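Local coordinates for brain-specific angiogenesis inhibitor 1-associated protein 2-like protein 2 (Mus musculus, PDB 3OK8) that binds phosphoinositides and induces planar or gently curved membrane structures, and is represented here by its I-BAR (IMD) domain, at residues N26-E30 with T110-M114; F43-S47 with L91-V95; I76-M80 with L217-Q221; T83-L87 with M210-R214. All coordinates share one frame. Numbering follows the deposited sequence.

Contact 1. Residues N26-E30 with T110-M114; sequences NPALE and TKLDM
Two long helices can be tied together by one polar side chain aimed at a backbone carbonyl, and this pair illustrates it. Residues 26-30 lie on helix 5-66 and 110-114 on helix 71-147; the short segments run antiparallel (174°) with axes 10.2 Å apart, and the closest CA atoms are those of Asn26 and Met114, at 6.6 Å. Both segments are helical with kinks: in 26-30 the backbone N of Pro27 makes no bond to the preceding turn, as expected for proline, and in 110-114 the same is true of Lys111 and Leu112. The hydrogen bond across the gap is nearly linear: Asn26, with chi1 t, sends ND2 to Thr110 O at 3.0 Å (171°). Thr110 O also accepts Met114 N at 3.0 Å. Van der Waals contacts surround the bond. Met114 (t, p, p) folds its CE to 3.1 Å from Asn26 OD1; Leu29 CB lies 3.5 Å from Thr110 OG1, and Glu30 OE2 3.7 Å from Thr110 CG2. The charge of Asp113 is met outside the pair, by a salt bridge to Arg185 of helix 153-217. Close, nearly antiparallel packing of this kind is typical of the helical bundle of an I-BAR domain.

Contact 2. Residues F43-S47 with L91-V95; sequences FHALS and LEVVV
Aromatic and branched aliphatic side chains fill the gap between two helices. Segments 43-47 (helix 5-66) and 91-95 (helix 71-147) run antiparallel at 170°, axes 11.5 Å apart; Phe43 CA is 7.7 Å from Val95 CA, and Ser47 CA 8.5 Å from Glu92 CA. Phe43 sits between rotamer wells, at chi1 -92° and chi2 -68°, which turns a ring face to Val95. With Val95 at chi1 t, its CG2 makes a CH-pi contact 4.2 Å from the centroid of the Phe43 ring, 22° off the normal, and comes within 3.9 Å of Phe43 CD1. Leu91 (t, p) extends CD2 to 4.2 Å from Phe43 CE1. Tyr39 meets the Phe43 ring from the same helix, and Leu46 of the second subunit packs on Phe43, so this residue also belongs to the dimer interface. His44, chi1 m and chi2 -50°, brings its imidazole nearer the other helix, with CE1 4.3 Å from Val95 CG1. The end of Glu92 (chi1 -136°, chi2 t) comes near it, OE2 lying 3.6 Å from His44 ND1, near the ring plane, and OE1 4.1 Å from Ser47 OG. Since no hydrogen bond spans the segments, their direct cohesion is chiefly apolar, carboxylate and imidazole being merely close neighbours.

Contact 3. Residues I76-M80 with L217-Q221; sequences ILVQM and LWKEQ
Near the end of the chain where helix 153-217 finishes, within the three-helix I-BAR bundle, a tryptophan lies flat against helix 71-147. Trp218 is the first residue after helix 153-217 to leave helical phi/psi (-96/8), and 219-221 continue without regular structure. The closest CA atoms are those of Trp218 and, in helical 76-80, Ile76, 6.1 Å apart. Trp218, at chi1 m and chi2 -23°, has by far the most surface covered, 124 Å², and presents its indole face to two side chains one helical turn apart. Ile76 (m, t) brings CG2 to 4.1 Å from the centroid of the five-membered ring of Trp218, 24° off the normal, and to 3.9 Å from Trp218 CG. Met80 (m, t, t) sets CG 3.7 Å from the six-membered centroid of Trp218, 12° off the normal, with SD at 5.0 Å in an oblique Met-aromatic contact. The other subunit also reaches this packing: its His193 touches Met80 and its Ser197 touches Trp218. Beyond the indole, Ile76 CD1 meets Glu220 OE2 at 3.5 Å, although Glu220 is poorly ordered. Gln79 (p, t) accepts a weak hydrogen bond at OE1 from Trp218 NE1, 3.5 Å at 163°.

Contact 4. Residues T83-L87 with M210-R214; sequences TQRHL and MLQNR
This is a loose helix-helix contact, mostly apolar, between the second and third long helices of the I-BAR bundle, toward one end of the chain. Residues 83-87 belong to helix 71-147 and 210-214 to helix 153-217. The short segments are antiparallel (171°) with axes 12.2 Å apart, and the closest CA atoms, of Thr83 and Met210, are separated by 8.2 Å. Across so wide a gap a long side chain does most of the bridging: Met210, chi1 p, chi2 t and chi3 m, sends its terminal methyl over to the opposite helix. Met210 CE lies 3.7 Å from Thr83 CG2, 3.7 Å from His86 CB and a tight 3.2 Å from Leu87 CD1, so one methyl meets three residues. Leu87 (m, p) turns its end inward to meet the methionine. Leu211 (m, t) adds a second apolar approach, its CD2 being 4.2 Å from Thr83 CG2. Phe200 of the second subunit packs on both Leu87 and Leu211, extending the apolar patch into the dimer interface. Thr83 OG1 comes 3.6 Å from Arg214 NE, but its hydrogen bond is made to Gln79 O in its own helix. Arg214 NH2 makes weak hydrogen bonds with Met210 O and Asn213 OD1, at 3.2 and 3.0 Å. The polar ends of Thr83 and Arg214 thus find partners in their own helices, and the bridging itself rests on van der Waals packing around the Met210 methyl.

How the contacts relate
All four contacts share helix 71-147, the middle of three long helices: contacts 1 and 2 pair it with helix 5-66, contact 4 with helix 153-217, and contact 3 with the tail just after that helix. Along helix 71-147 the order is contact 3, 4, 2, 1. The centre of contact 1 lies about 10 Å from the chain centre and that of contact 3 about 43 Å, the two being 50 Å apart. Contacts 3 and 4, 11 Å apart between centres, touch where Trp218 CZ2 meets Thr83 OG1 at 3.5 Å; the centres of contacts 2 and 4 are about 16 Å apart. One elongated antiparallel bundle is thus held at separate points, and the second subunit packs against contacts 2, 3 and 4, as befits a dimeric membrane-binding I-BAR domain.

Contact 1. Residues N26-E30 with T110-M114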
# COMPACT_ATOMS: atom_id res chain seq x y z
N ASN A 26 14.17 -25.64 0.20
CA ASN A 26 14.86 -24.92 1.27
C ASN A 26 15.51 -23.58 0.84
O ASN A 26 15.34 -22.56 1.51
CB ASN A 26 15.84 -25.82 2.01
CG ASN A 26 16.24 -25.27 3.36
OD1 ASN A 26 17.13 -24.42 3.47
ND2 ASN A 26 15.59 -25.75 4.42
N PRO A 27 16.25 -23.59 -0.28
CA PRO A 27 16.82 -22.32 -0.76
C PRO A 27 15.75 -21.30 -1.11
O PRO A 27 15.94 -20.10 -0.88
CB PRO A 27 17.58 -22.74 -2.03
CG PRO A 27 17.79 -24.23 -1.90
CD PRO A 27 16.59 -24.73 -1.15
N ALA A 28 14.63 -21.75 -1.67
CA ALA A 28 13.53 -20.85 -2.02
C ALA A 28 12.98 -20.13 -0.79
O ALA A 28 12.45 -19.02 -0.91
CB ALA A 28 12.42 -21.59 -2.74
N LEU A 29 13.10 -20.75 0.38
CA LEU A 29 12.68 -20.12 1.63
C LEU A 29 13.64 -19.04 2.08
O LEU A 29 13.23 -18.05 2.68
CB LEU A 29 12.52 -21.16 2.75
CG LEU A 29 11.32 -22.10 2.67
CD1 LEU A 29 10.99 -22.61 4.06
CD2 LEU A 29 10.12 -21.40 2.05
N GLU A 30 14.93 -19.25 1.82
CA GLU A 30 15.91 -18.20 2.09
C GLU A 30 15.61 -17.00 1.20
O GLU A 30 15.56 -15.87 1.67
CB GLU A 30 17.33 -18.69 1.86
CG GLU A 30 17.97 -19.23 3.13
CD GLU A 30 18.96 -20.34 2.85
OE1 GLU A 30 20.18 -20.08 2.91
OE2 GLU A 30 18.51 -21.48 2.57
N THR A 110 14.79 -22.07 8.96
CA THR A 110 15.23 -22.57 7.66
C THR A 110 16.43 -23.53 7.70
O THR A 110 16.40 -24.56 7.03
CB THR A 110 15.45 -21.43 6.62
OG1 THR A 110 14.35 -21.40 5.72
CG2 THR A 110 16.69 -21.64 5.82
N LYS A 111 17.47 -23.22 8.48
CA LYS A 111 18.63 -24.11 8.59
C LYS A 111 18.37 -25.26 9.55
O LYS A 111 18.89 -26.36 9.38
CB LYS A 111 19.88 -23.32 8.99
CG LYS A 111 20.24 -23.38 10.47
CD LYS A 111 21.13 -24.57 10.75
CE LYS A 111 21.77 -24.47 12.12
NZ LYS A 111 22.76 -23.37 12.19
N LEU A 112 17.54 -25.01 10.56
CA LEU A 112 17.11 -26.04 11.49
C LEU A 112 16.33 -27.14 10.76
O LEU A 112 16.37 -28.30 11.15
CB LEU A 112 16.23 -25.45 12.59
CG LEU A 112 16.94 -24.84 13.79
CD1 LEU A 112 15.92 -24.37 14.84
CD2 LEU A 112 17.91 -25.86 14.39
N ASP A 113 15.61 -26.76 9.72
CA ASP A 113 14.84 -27.73 8.97
C ASP A 113 15.64 -28.29 7.80
O ASP A 113 15.36 -29.38 7.32
CB ASP A 113 13.52 -27.13 8.49
CG ASP A 113 12.63 -28.17 7.86
OD1 ASP A 113 11.79 -28.77 8.57
OD2 ASP A 113 12.79 -28.42 6.64
N MET A 114 16.65 -27.55 7.33
CA MET A 114 17.56 -28.10 6.36
C MET A 114 18.25 -29.32 6.99
O MET A 114 18.16 -30.42 6.46
CB MET A 114 18.60 -27.07 5.90
CG MET A 114 19.69 -27.66 5.00
SD MET A 114 19.15 -28.06 3.31
CE MET A 114 19.28 -26.45 2.53

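Contact 2. Residues F43-S47 with L91-V95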
# COMPACT_ATOMS: atom_id res chain seq x y z
N PHE A 43 7.39 -1.13 2.13
CA PHE A 43 6.26 -0.76 2.99
C PHE A 43 6.60 0.39 3.93
O PHE A 43 5.83 1.32 4.08
CB PHE A 43 5.84 -1.94 3.88
CG PHE A 43 4.75 -2.80 3.30
CD1 PHE A 43 3.46 -2.31 3.15
CD2 PHE A 43 5.01 -4.13 2.98
CE1 PHE A 43 2.45 -3.12 2.64
CE2 PHE A 43 4.00 -4.96 2.47
CZ PHE A 43 2.72 -4.45 2.29
N HIS A 44 7.74 0.30 4.60
CA HIS A 44 8.12 1.30 5.59
C HIS A 44 8.37 2.66 4.92
O HIS A 44 8.12 3.71 5.51
CB HIS A 44 9.37 0.85 6.36
CG HIS A 44 9.14 -0.32 7.27
ND1 HIS A 44 8.10 -0.38 8.18
CD2 HIS A 44 9.84 -1.47 7.43
CE1 HIS A 44 8.17 -1.52 8.85
NE2 HIS A 44 9.21 -2.20 8.41
N ALA A 45 8.88 2.61 3.69
CA ALA A 45 9.12 3.80 2.89
C ALA A 45 7.81 4.43 2.41
O ALA A 45 7.69 5.65 2.35
CB ALA A 45 10.02 3.47 1.70
N LEU A 46 6.83 3.59 2.04
CA LEU A 46 5.54 4.13 1.61
C LEU A 46 4.87 4.83 2.78
O LEU A 46 4.37 5.94 2.65
CB LEU A 46 4.61 3.06 1.05
CG LEU A 46 3.25 3.56 0.54
CD1 LEU A 46 3.37 4.33 -0.79
CD2 LEU A 46 2.29 2.43 0.38
N SER A 47 4.86 4.18 3.94
CA SER A 47 4.20 4.76 5.09
C SER A 47 4.83 6.11 5.50
O SER A 47 4.14 6.96 6.05
CB SER A 47 4.16 3.77 6.27
OG SER A 47 5.33 3.86 7.06
N LEU A 91 -2.49 -0.59 9.07
CA LEU A 91 -1.73 -1.33 8.09
C LEU A 91 -0.40 -1.83 8.66
O LEU A 91 0.04 -2.92 8.29
CB LEU A 91 -1.51 -0.54 6.81
CG LEU A 91 -0.82 -1.37 5.73
CD1 LEU A 91 -1.77 -2.43 5.16
CD2 LEU A 91 -0.22 -0.51 4.61
N GLU A 92 0.22 -1.07 9.55
CA GLU A 92 1.48 -1.52 10.14
C GLU A 92 1.24 -2.68 11.12
O GLU A 92 2.17 -3.17 11.77
CB GLU A 92 2.27 -0.36 10.77
CG GLU A 92 3.78 -0.38 10.43
CD GLU A 92 4.42 1.02 10.38
OE1 GLU A 92 3.69 2.03 10.29
OE2 GLU A 92 5.66 1.09 10.43
N VAL A 93 -0.02 -3.14 11.19
CA VAL A 93 -0.35 -4.34 11.95
C VAL A 93 -0.17 -5.56 11.07
O VAL A 93 0.47 -6.53 11.46
CB VAL A 93 -1.81 -4.32 12.45
CG1 VAL A 93 -2.08 -5.55 13.31
CG2 VAL A 93 -2.11 -3.02 13.21
N VAL A 94 -0.75 -5.50 9.88
CA VAL A 94 -0.56 -6.52 8.85
C VAL A 94 0.92 -6.67 8.49
O VAL A 94 1.41 -7.79 8.31
CB VAL A 94 -1.32 -6.10 7.59
CG1 VAL A 94 -1.28 -7.19 6.53
CG2 VAL A 94 -2.76 -5.70 7.94
N VAL A 95 1.61 -5.54 8.35
CA VAL A 95 3.04 -5.51 8.06
C VAL A 95 3.83 -6.20 9.17
O VAL A 95 4.88 -6.81 8.92
CB VAL A 95 3.57 -4.06 7.91
CG1 VAL A 95 5.03 -4.07 7.50
CG2 VAL A 95 2.74 -3.27 6.91

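Contact 3. Residues I76-M80 with L217-Q221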
# COMPACT_ATOMS: atom_id res chain seq x y z
N ILE A 76 -12.15 19.63 7.44
CA ILE A 76 -12.11 18.48 6.56
C ILE A 76 -10.70 17.99 6.25
O ILE A 76 -10.44 16.78 6.28
CB ILE A 76 -12.87 18.76 5.26
CG1 ILE A 76 -14.37 18.92 5.58
CG2 ILE A 76 -12.59 17.65 4.25
CD1 ILE A 76 -15.22 19.40 4.42
N LEU A 77 -9.79 18.92 5.98
CA LEU A 77 -8.42 18.57 5.62
C LEU A 77 -7.66 17.96 6.79
O LEU A 77 -6.87 17.03 6.64
CB LEU A 77 -7.67 19.80 5.09
CG LEU A 77 -8.23 20.41 3.80
CD1 LEU A 77 -7.72 21.87 3.58
CD2 LEU A 77 -7.88 19.53 2.61
N VAL A 78 -7.89 18.52 7.97
CA VAL A 78 -7.25 18.05 9.19
C VAL A 78 -7.74 16.64 9.49
O VAL A 78 -6.96 15.79 9.95
CB VAL A 78 -7.55 19.03 10.36
CG1 VAL A 78 -7.15 18.43 11.70
CG2 VAL A 78 -6.81 20.34 10.13
N GLN A 79 -9.00 16.35 9.21
CA GLN A 79 -9.48 14.99 9.48
C GLN A 79 -9.22 14.01 8.35
O GLN A 79 -9.48 12.82 8.48
CB GLN A 79 -10.94 14.95 9.95
CG GLN A 79 -11.92 15.81 9.22
CD GLN A 79 -13.27 15.79 9.91
OE1 GLN A 79 -13.81 14.72 10.20
NE2 GLN A 79 -13.83 16.97 10.19
N MET A 80 -8.69 14.50 7.24
CA MET A 80 -8.22 13.62 6.20
C MET A 80 -6.86 13.09 6.60
O MET A 80 -6.59 11.90 6.46
CB MET A 80 -8.15 14.34 4.86
CG MET A 80 -9.47 14.52 4.15
SD MET A 80 -9.29 15.58 2.70
CE MET A 80 -10.89 15.37 1.93
N LEU A 217 -19.28 12.50 5.43
CA LEU A 217 -19.11 13.67 6.29
C LEU A 217 -18.33 14.80 5.59
O LEU A 217 -18.45 15.97 5.95
CB LEU A 217 -18.43 13.27 7.60
CG LEU A 217 -19.16 12.20 8.43
CD1 LEU A 217 -18.34 11.78 9.64
CD2 LEU A 217 -20.53 12.68 8.84
N TRP A 218 -17.55 14.43 4.58
CA TRP A 218 -16.69 15.39 3.89
C TRP A 218 -17.32 15.95 2.62
O TRP A 218 -16.65 16.63 1.85
CB TRP A 218 -15.35 14.75 3.53
CG TRP A 218 -14.52 14.31 4.69
CD1 TRP A 218 -14.58 14.77 5.99
CD2 TRP A 218 -13.46 13.34 4.66
NE1 TRP A 218 -13.63 14.13 6.76
CE2 TRP A 218 -12.94 13.25 5.97
CE3 TRP A 218 -12.92 12.53 3.66
CZ2 TRP A 218 -11.89 12.38 6.29
CZ3 TRP A 218 -11.88 11.66 3.98
CH2 TRP A 218 -11.38 11.60 5.29
N LYS A 219 -18.57 15.64 2.41
CA LYS A 219 -19.24 16.20 1.30
C LYS A 219 -19.53 17.57 1.86
O LYS A 219 -19.54 17.78 3.05
CB LYS A 219 -20.54 15.48 1.04
CG LYS A 219 -20.53 14.44 -0.04
CD LYS A 219 -21.92 14.11 -0.49
CE LYS A 219 -22.69 13.24 0.51
NZ LYS A 219 -22.71 13.74 1.91
N GLU A 220 -19.73 18.54 1.00
CA GLU A 220 -20.06 19.81 1.57
C GLU A 220 -21.43 20.26 1.26
O GLU A 220 -21.81 21.33 1.64
CB GLU A 220 -18.97 20.86 1.37
CG GLU A 220 -18.21 20.99 2.64
CD GLU A 220 -19.11 20.66 3.79
OE1 GLU A 220 -20.27 21.02 3.68
OE2 GLU A 220 -18.66 20.04 4.78
N GLN A 221 -22.21 19.40 0.61
CA GLN A 221 -23.66 19.47 0.72
C GLN A 221 -24.53 18.40 0.04
O GLN A 221 -24.05 17.44 -0.55
CB GLN A 221 -24.15 20.88 0.40
CG GLN A 221 -25.33 21.37 1.23
CD GLN A 221 -24.93 22.08 2.50
OE1 GLN A 221 -25.78 22.53 3.25
NE2 GLN A 221 -23.63 22.17 2.76

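Contact 4. Residues T83-L87 with M210-R214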
# COMPACT_ATOMS: atom_id res chain seq x y z
N THR A 83 -7.31 10.63 9.36
CA THR A 83 -7.76 9.35 8.81
C THR A 83 -6.62 8.54 8.23
O THR A 83 -6.50 7.33 8.49
CB THR A 83 -8.78 9.53 7.67
OG1 THR A 83 -9.92 10.24 8.17
CG2 THR A 83 -9.24 8.16 7.12
N GLN A 84 -5.78 9.19 7.43
CA GLN A 84 -4.65 8.51 6.84
C GLN A 84 -3.76 8.00 7.97
O GLN A 84 -3.29 6.86 7.94
CB GLN A 84 -3.90 9.42 5.86
CG GLN A 84 -2.60 8.81 5.33
CD GLN A 84 -1.49 8.91 6.36
OE1 GLN A 84 -0.51 8.16 6.32
NE2 GLN A 84 -1.64 9.85 7.30
N ARG A 85 -3.55 8.81 9.01
CA ARG A 85 -2.76 8.34 10.14
C ARG A 85 -3.33 7.04 10.71
O ARG A 85 -2.58 6.12 11.02
CB ARG A 85 -2.66 9.40 11.23
CG ARG A 85 -1.66 9.06 12.32
CD ARG A 85 -1.30 10.29 13.14
NE ARG A 85 -2.46 10.94 13.75
CZ ARG A 85 -2.91 12.16 13.43
NH1 ARG A 85 -3.96 12.67 14.04
NH2 ARG A 85 -2.29 12.87 12.49
N HIS A 86 -4.65 6.95 10.81
CA HIS A 86 -5.30 5.75 11.35
C HIS A 86 -5.14 4.53 10.46
O HIS A 86 -4.76 3.47 10.94
CB HIS A 86 -6.79 5.99 11.60
CG HIS A 86 -7.06 7.06 12.60
ND1 HIS A 86 -6.52 7.05 13.87
CD2 HIS A 86 -7.83 8.18 12.53
CE1 HIS A 86 -6.94 8.11 14.54
NE2 HIS A 86 -7.73 8.81 13.75
N LEU A 87 -5.44 4.69 9.17
CA LEU A 87 -5.32 3.61 8.19
C LEU A 87 -3.92 3.05 8.19
O LEU A 87 -3.71 1.88 7.89
CB LEU A 87 -5.66 4.11 6.78
CG LEU A 87 -7.12 4.15 6.32
CD1 LEU A 87 -7.97 5.00 7.26
CD2 LEU A 87 -7.24 4.68 4.90
N MET A 210 -14.36 2.99 7.81
CA MET A 210 -14.30 4.42 8.08
C MET A 210 -14.44 5.29 6.85
O MET A 210 -14.83 6.45 6.96
CB MET A 210 -13.04 4.79 8.84
CG MET A 210 -11.79 4.21 8.28
SD MET A 210 -10.66 3.98 9.66
CE MET A 210 -9.93 5.61 9.75
N LEU A 211 -14.11 4.76 5.68
CA LEU A 211 -14.21 5.56 4.47
C LEU A 211 -15.64 5.68 3.97
O LEU A 211 -15.95 6.60 3.23
CB LEU A 211 -13.29 5.02 3.37
CG LEU A 211 -11.81 5.36 3.56
CD1 LEU A 211 -11.04 5.09 2.29
CD2 LEU A 211 -11.64 6.82 3.98
N GLN A 212 -16.51 4.77 4.40
CA GLN A 212 -17.89 4.81 3.94
C GLN A 212 -18.62 5.97 4.61
O GLN A 212 -19.60 6.51 4.07
CB GLN A 212 -18.59 3.48 4.21
CG GLN A 212 -17.91 2.33 3.49
CD GLN A 212 -18.80 1.10 3.34
OE1 GLN A 212 -19.07 0.66 2.23
NE2 GLN A 212 -19.25 0.56 4.45
N ASN A 213 -18.14 6.35 5.79
CA ASN A 213 -18.70 7.49 6.48
C ASN A 213 -17.90 8.76 6.20
O ASN A 213 -18.50 9.79 5.92
CB ASN A 213 -18.87 7.21 7.98
CG ASN A 213 -17.57 7.35 8.75
OD1 ASN A 213 -17.11 8.47 9.01
ND2 ASN A 213 -16.98 6.23 9.11
N ARG A 214 -16.57 8.71 6.24
CA ARG A 214 -15.78 9.90 5.97
C ARG A 214 -16.25 10.55 4.67
O ARG A 214 -16.52 11.73 4.64
CB ARG A 214 -14.29 9.59 5.88
CG ARG A 214 -13.63 9.13 7.18
CD ARG A 214 -14.00 9.99 8.36
NE ARG A 214 -13.22 9.61 9.54
CZ ARG A 214 -13.40 8.49 10.23
NH1 ARG A 214 -12.64 8.23 11.29
NH2 ARG A 214 -14.33 7.62 9.87